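Local coordinates for reticulocyte binding protein (Streptococcus agalactiae COH1, PDB 3FAW), which probably hydrolyses the alpha-1,6-glycosidic linkages of pullulan and related branched alpha-glucans as a secreted, cell-wall-anchored pullulanase, at residues Glu226-Ser229 and Asn230-Asn233; Leu372-Leu375 and Ile376-His380. All blocks are in the same frame, centred on the assembly; numbering follows the deposited sequence.

Interaction 1: Glu226-Ser229 and Asn230-Asn233; sequences EWDS and NTVN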
loop_
_atom_site.group_PDB
_atom_site.type_symbol
_atom_site.label_atom_id
_atom_site.label_comp_id
_atom_site.label_asym_id
_atom_site.label_seq_id
_atom_site.Cartn_x
_atom_site.Cartn_y
_atom_site.Cartn_z
ATOM N N GLU A 226 -18.128 -16.328 -2.969
ATOM C CA GLU A 226 -17.092 -16.885 -2.095
ATOM C C GLU A 226 -16.006 -17.534 -2.957
ATOM O O GLU A 226 -16.311 -18.250 -3.914
ATOM C CB GLU A 226 -17.672 -17.878 -1.069
ATOM C CG GLU A 226 -18.205 -19.221 -1.616
ATOM C CD GLU A 226 -19.484 -19.102 -2.438
ATOM O OE1 GLU A 226 -20.134 -18.035 -2.424
ATOM O OE2 GLU A 226 -19.843 -20.091 -3.107
ATOM N N TRP A 227 -14.749 -17.254 -2.626
ATOM C CA TRP A 227 -13.618 -17.576 -3.503
ATOM C C TRP A 227 -12.634 -18.539 -2.839
ATOM O O TRP A 227 -12.215 -18.342 -1.692
ATOM C CB TRP A 227 -12.915 -16.280 -3.932
ATOM C CG TRP A 227 -11.643 -16.460 -4.715
ATOM C CD1 TRP A 227 -10.411 -15.977 -4.384
ATOM C CD2 TRP A 227 -11.479 -17.162 -5.956
ATOM N NE1 TRP A 227 -9.491 -16.337 -5.339
ATOM C CE2 TRP A 227 -10.117 -17.063 -6.314
ATOM C CE3 TRP A 227 -12.347 -17.869 -6.798
ATOM C CZ2 TRP A 227 -9.601 -17.642 -7.477
ATOM C CZ3 TRP A 227 -11.834 -18.444 -7.953
ATOM C CH2 TRP A 227 -10.472 -18.326 -8.282
ATOM N N ASP A 228 -12.294 -19.592 -3.575
ATOM C CA ASP A 228 -11.277 -20.555 -3.169
ATOM C C ASP A 228 -10.417 -20.847 -4.394
ATOM O O ASP A 228 -10.876 -21.508 -5.323
ATOM C CB ASP A 228 -11.940 -21.841 -2.642
ATOM C CG ASP A 228 -10.933 -22.920 -2.268
ATOM O OD1 ASP A 228 -9.723 -22.623 -2.165
ATOM O OD2 ASP A 228 -11.358 -24.077 -2.075
ATOM N N SER A 229 -9.178 -20.352 -4.391
ATOM C CA SER A 229 -8.296 -20.456 -5.568
ATOM C C SER A 229 -7.928 -21.890 -5.958
ATOM O O SER A 229 -7.462 -22.123 -7.076
ATOM C CB SER A 229 -7.027 -19.609 -5.401
ATOM O OG SER A 229 -6.289 -19.963 -4.245
ATOM N N ASN A 230 -8.139 -22.845 -5.051
ATOM C CA ASN A 230 -7.985 -24.263 -5.384
ATOM C C ASN A 230 -8.967 -24.740 -6.463
ATOM O O ASN A 230 -8.705 -25.731 -7.141
ATOM C CB ASN A 230 -8.135 -25.135 -4.131
ATOM C CG ASN A 230 -6.925 -25.060 -3.210
ATOM O OD1 ASN A 230 -7.072 -24.991 -1.990
ATOM N ND2 ASN A 230 -5.724 -25.079 -3.788
ATOM N N THR A 231 -10.081 -24.030 -6.630
ATOM C CA THR A 231 -11.104 -24.410 -7.610
ATOM C C THR A 231 -10.779 -23.987 -9.048
ATOM O O THR A 231 -11.505 -24.349 -9.974
ATOM C CB THR A 231 -12.496 -23.836 -7.233
ATOM O OG1 THR A 231 -12.480 -22.404 -7.341
ATOM C CG2 THR A 231 -12.887 -24.247 -5.809
ATOM N N VAL A 232 -9.705 -23.221 -9.238
ATOM C CA VAL A 232 -9.287 -22.776 -10.572
ATOM C C VAL A 232 -9.090 -23.942 -11.538
ATOM O O VAL A 232 -8.514 -24.962 -11.175
ATOM C CB VAL A 232 -7.957 -21.964 -10.509
ATOM C CG1 VAL A 232 -7.279 -21.903 -11.882
ATOM C CG2 VAL A 232 -8.211 -20.563 -9.975
ATOM N N ASN A 233 -9.584 -23.788 -12.764
ATOM C CA ASN A 233 -9.264 -24.720 -13.854
ATOM C C ASN A 233 -8.985 -23.956 -15.157
ATOM O O ASN A 233 -8.852 -22.732 -15.137
ATOM C CB ASN A 233 -10.361 -25.797 -14.014
ATOM C CG ASN A 233 -11.733 -25.220 -14.333
ATOM O OD1 ASN A 233 -11.860 -24.238 -15.058
ATOM N ND2 ASN A 233 -12.775 -25.853 -13.797
HETATM O O HOH W 1 -14.196 -20.606 -5.543
#
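Asp-228 meets Asn-230 and Thr-231 round a tight turn, with Ser-229 at its bend. The backbone has 3-10 character here. Thr-231 N donates to Asp-228 O at 2.9 Å, from above the carbonyl plane. The hydroxyl of Thr-231 donates to the same oxygen, with OG1 to Asp-228 O at 2.7 Å and nearly in line with the C=O bond. One carbonyl is therefore gripped by the backbone and side chain of a single residue. A water closes the arrangement: it accepts from Asp-228 N and donates to Thr-231 OG1.

The carboxylate of Asp-228 makes an Asx turn. Its OD1 accepts from Asn-230 N at 3.3 Å, and the N-H arrives from above the carboxylate plane. The Asn-230 amide and Asp-228 carboxylate planes are 81° apart. Ser-229 O takes a weak bond from Val-232 N at 3.3 Å. The Ser-229 hydroxyl turns elsewhere, in a weak hydrogen bond with Val-324 N. Val-232 CG2 meets the benzene end of the Trp-227 indole obliquely, 3.6 Å from Trp-227 CH2.

Outside the turn, Trp-227 NE1 donates to Phe-322 O, and Trp-227 and Ser-229 pair through their backbones with Glu-326 and Val-324. The turn lies at the surface, in the loop between strands 212-216 and 241-242, while Trp-227 is buried against the loop carrying Phe-322 to Glu-326.

Interaction 2: Leu372-Leu375 and Ile376-His380; sequences LKQL and IHDIH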
loop_
_atom_site.group_PDB
_atom_site.type_symbol
_atom_site.label_atom_id
_atom_site.label_comp_id
_atom_site.label_asym_id
_atom_site.label_seq_id
_atom_site.Cartn_x
_atom_site.Cartn_y
_atom_site.Cartn_z
ATOM N N LEU A 372 -17.785 -3.966 6.356
ATOM C CA LEU A 372 -16.704 -2.972 6.317
ATOM C C LEU A 372 -17.234 -1.571 6.643
ATOM O O LEU A 372 -16.582 -0.809 7.352
ATOM C CB LEU A 372 -15.979 -2.972 4.963
ATOM C CG LEU A 372 -14.786 -2.002 4.843
ATOM C CD1 LEU A 372 -13.748 -2.250 5.946
ATOM C CD2 LEU A 372 -14.128 -2.089 3.466
ATOM N N LYS A 373 -18.410 -1.236 6.120
ATOM C CA LYS A 373 -19.060 0.031 6.451
ATOM C C LYS A 373 -19.306 0.174 7.955
ATOM O O LYS A 373 -19.130 1.256 8.515
ATOM C CB LYS A 373 -20.388 0.174 5.700
ATOM C CG LYS A 373 -20.267 0.572 4.232
ATOM C CD LYS A 373 -21.653 0.743 3.639
ATOM C CE LYS A 373 -21.638 1.125 2.180
ATOM N NZ LYS A 373 -22.952 1.725 1.785
ATOM N N GLN A 374 -19.713 -0.915 8.601
ATOM C CA GLN A 374 -20.006 -0.907 10.036
ATOM C C GLN A 374 -18.735 -0.706 10.859
ATOM O O GLN A 374 -18.717 0.100 11.790
ATOM C CB GLN A 374 -20.711 -2.203 10.455
ATOM C CG GLN A 374 -21.186 -2.231 11.916
ATOM C CD GLN A 374 -22.278 -1.215 12.209
ATOM O OE1 GLN A 374 -22.130 -0.356 13.080
ATOM N NE2 GLN A 374 -23.380 -1.308 11.480
ATOM N N LEU A 375 -17.681 -1.440 10.514
ATOM C CA LEU A 375 -16.370 -1.247 11.130
ATOM C C LEU A 375 -15.900 0.209 10.989
ATOM O O LEU A 375 -15.401 0.793 11.945
ATOM C CB LEU A 375 -15.334 -2.189 10.500
ATOM C CG LEU A 375 -13.869 -1.969 10.897
ATOM C CD1 LEU A 375 -13.692 -2.121 12.403
ATOM C CD2 LEU A 375 -12.950 -2.923 10.142
ATOM N N ILE A 376 -16.068 0.781 9.798
ATOM C CA ILE A 376 -15.624 2.153 9.519
ATOM C C ILE A 376 -16.458 3.182 10.298
ATOM O O ILE A 376 -15.921 4.162 10.811
ATOM C CB ILE A 376 -15.642 2.452 7.998
ATOM C CG1 ILE A 376 -14.509 1.686 7.304
ATOM C CG2 ILE A 376 -15.483 3.940 7.735
ATOM C CD1 ILE A 376 -14.523 1.770 5.780
ATOM N N HIS A 377 -17.759 2.928 10.403
ATOM C CA HIS A 377 -18.660 3.729 11.241
ATOM C C HIS A 377 -18.262 3.628 12.721
ATOM O O HIS A 377 -18.303 4.619 13.442
ATOM C CB HIS A 377 -20.110 3.270 11.039
ATOM C CG HIS A 377 -21.141 4.240 11.541
ATOM N ND1 HIS A 377 -21.302 5.502 11.007
ATOM C CD2 HIS A 377 -22.087 4.116 12.503
ATOM C CE1 HIS A 377 -22.288 6.121 11.634
ATOM N NE2 HIS A 377 -22.785 5.299 12.543
ATOM N N ASP A 378 -17.870 2.431 13.159
ATOM C CA ASP A 378 -17.378 2.213 14.532
ATOM C C ASP A 378 -16.025 2.906 14.784
ATOM O O ASP A 378 -15.762 3.375 15.884
ATOM C CB ASP A 378 -17.262 0.712 14.842
ATOM C CG ASP A 378 -18.606 -0.024 14.771
ATOM O OD1 ASP A 378 -19.663 0.633 14.654
ATOM O OD2 ASP A 378 -18.599 -1.274 14.822
ATOM N N ILE A 379 -15.170 2.969 13.768
ATOM C CA ILE A 379 -13.917 3.734 13.858
ATOM C C ILE A 379 -14.209 5.234 13.988
ATOM O O ILE A 379 -13.648 5.911 14.853
ATOM C CB ILE A 379 -13.001 3.478 12.633
ATOM C CG1 ILE A 379 -12.464 2.041 12.659
ATOM C CG2 ILE A 379 -11.832 4.459 12.616
ATOM C CD1 ILE A 379 -11.681 1.626 11.403
ATOM N N HIS A 380 -15.097 5.740 13.136
ATOM C CA HIS A 380 -15.445 7.164 13.119
ATOM C C HIS A 380 -16.091 7.623 14.425
ATOM O O HIS A 380 -15.834 8.736 14.888
ATOM C CB HIS A 380 -16.368 7.493 11.937
ATOM C CG HIS A 380 -15.688 7.432 10.600
ATOM N ND1 HIS A 380 -16.382 7.322 9.416
ATOM C CD2 HIS A 380 -14.376 7.456 10.263
ATOM C CE1 HIS A 380 -15.530 7.284 8.408
ATOM N NE2 HIS A 380 -14.305 7.368 8.895
#
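Helix 367-381 of the alpha-amylase-type barrel follows strand 312-315 and leads into strand 385-390; this contact is two of its turns. Ile-376 lies one turn on from Leu-372, and its CD1 comes within 3.9 Å of Leu-372 CG. The Ile-376 CG1 branch lies beside its own N (chi1 -71°), which brings it over the preceding turn, 3.2 Å from Leu-372 O. Leu-375 and Ile-379 repeat the pattern more loosely, with Leu-375 CG to Ile-379 CD1 at 4.2 Å.

Four successive i to i+4 bonds bind the turns. Ile-376 N donates to Leu-372 O at 3.0 Å, and Ile-379 N to Leu-375 O at 2.8 Å; His-377 and Asp-378 donate likewise to Lys-373 and Gln-374.

Phe-449 of helix 432-449 packs on Leu-372 and Ile-376, and Phe-295 of helix 295-298 on Leu-372 and Leu-375. The ammonium group of Lys-373 forms a salt bridge with Glu-448, which would probably stabilise its protonated form, and also bonds to the carbonyls of Leu-249 and Pro-246.

Within the contact, the regular bonds satisfy the backbone amides of Ile-376 to Ile-379, two of them in buried residues. The aliphatic pairs one turn apart supply its apolar part.

In the fold
Interaction 1 is a surface contact and interaction 2 a largely buried one. They come in series along the chain and hold different elements: a loop turn between two strands in the first, one helix of the catalytic barrel in the second. Their centres are 29 Å apart, and their nearest atoms about 15 Å apart, without touching. The chemistry follows the place. Residues 226-233 combine backbone turn bonds with a threonine hydroxyl, an aspartate carboxylate and a bridging water, and the Ser-229 side chain is about 8 Å from a bound calcium ion. Residues 372-380 combine regular helical hydrogen bonding with leucine-isoleucine contacts one turn apart, whose side chains also meet phenylalanines of neighbouring helices.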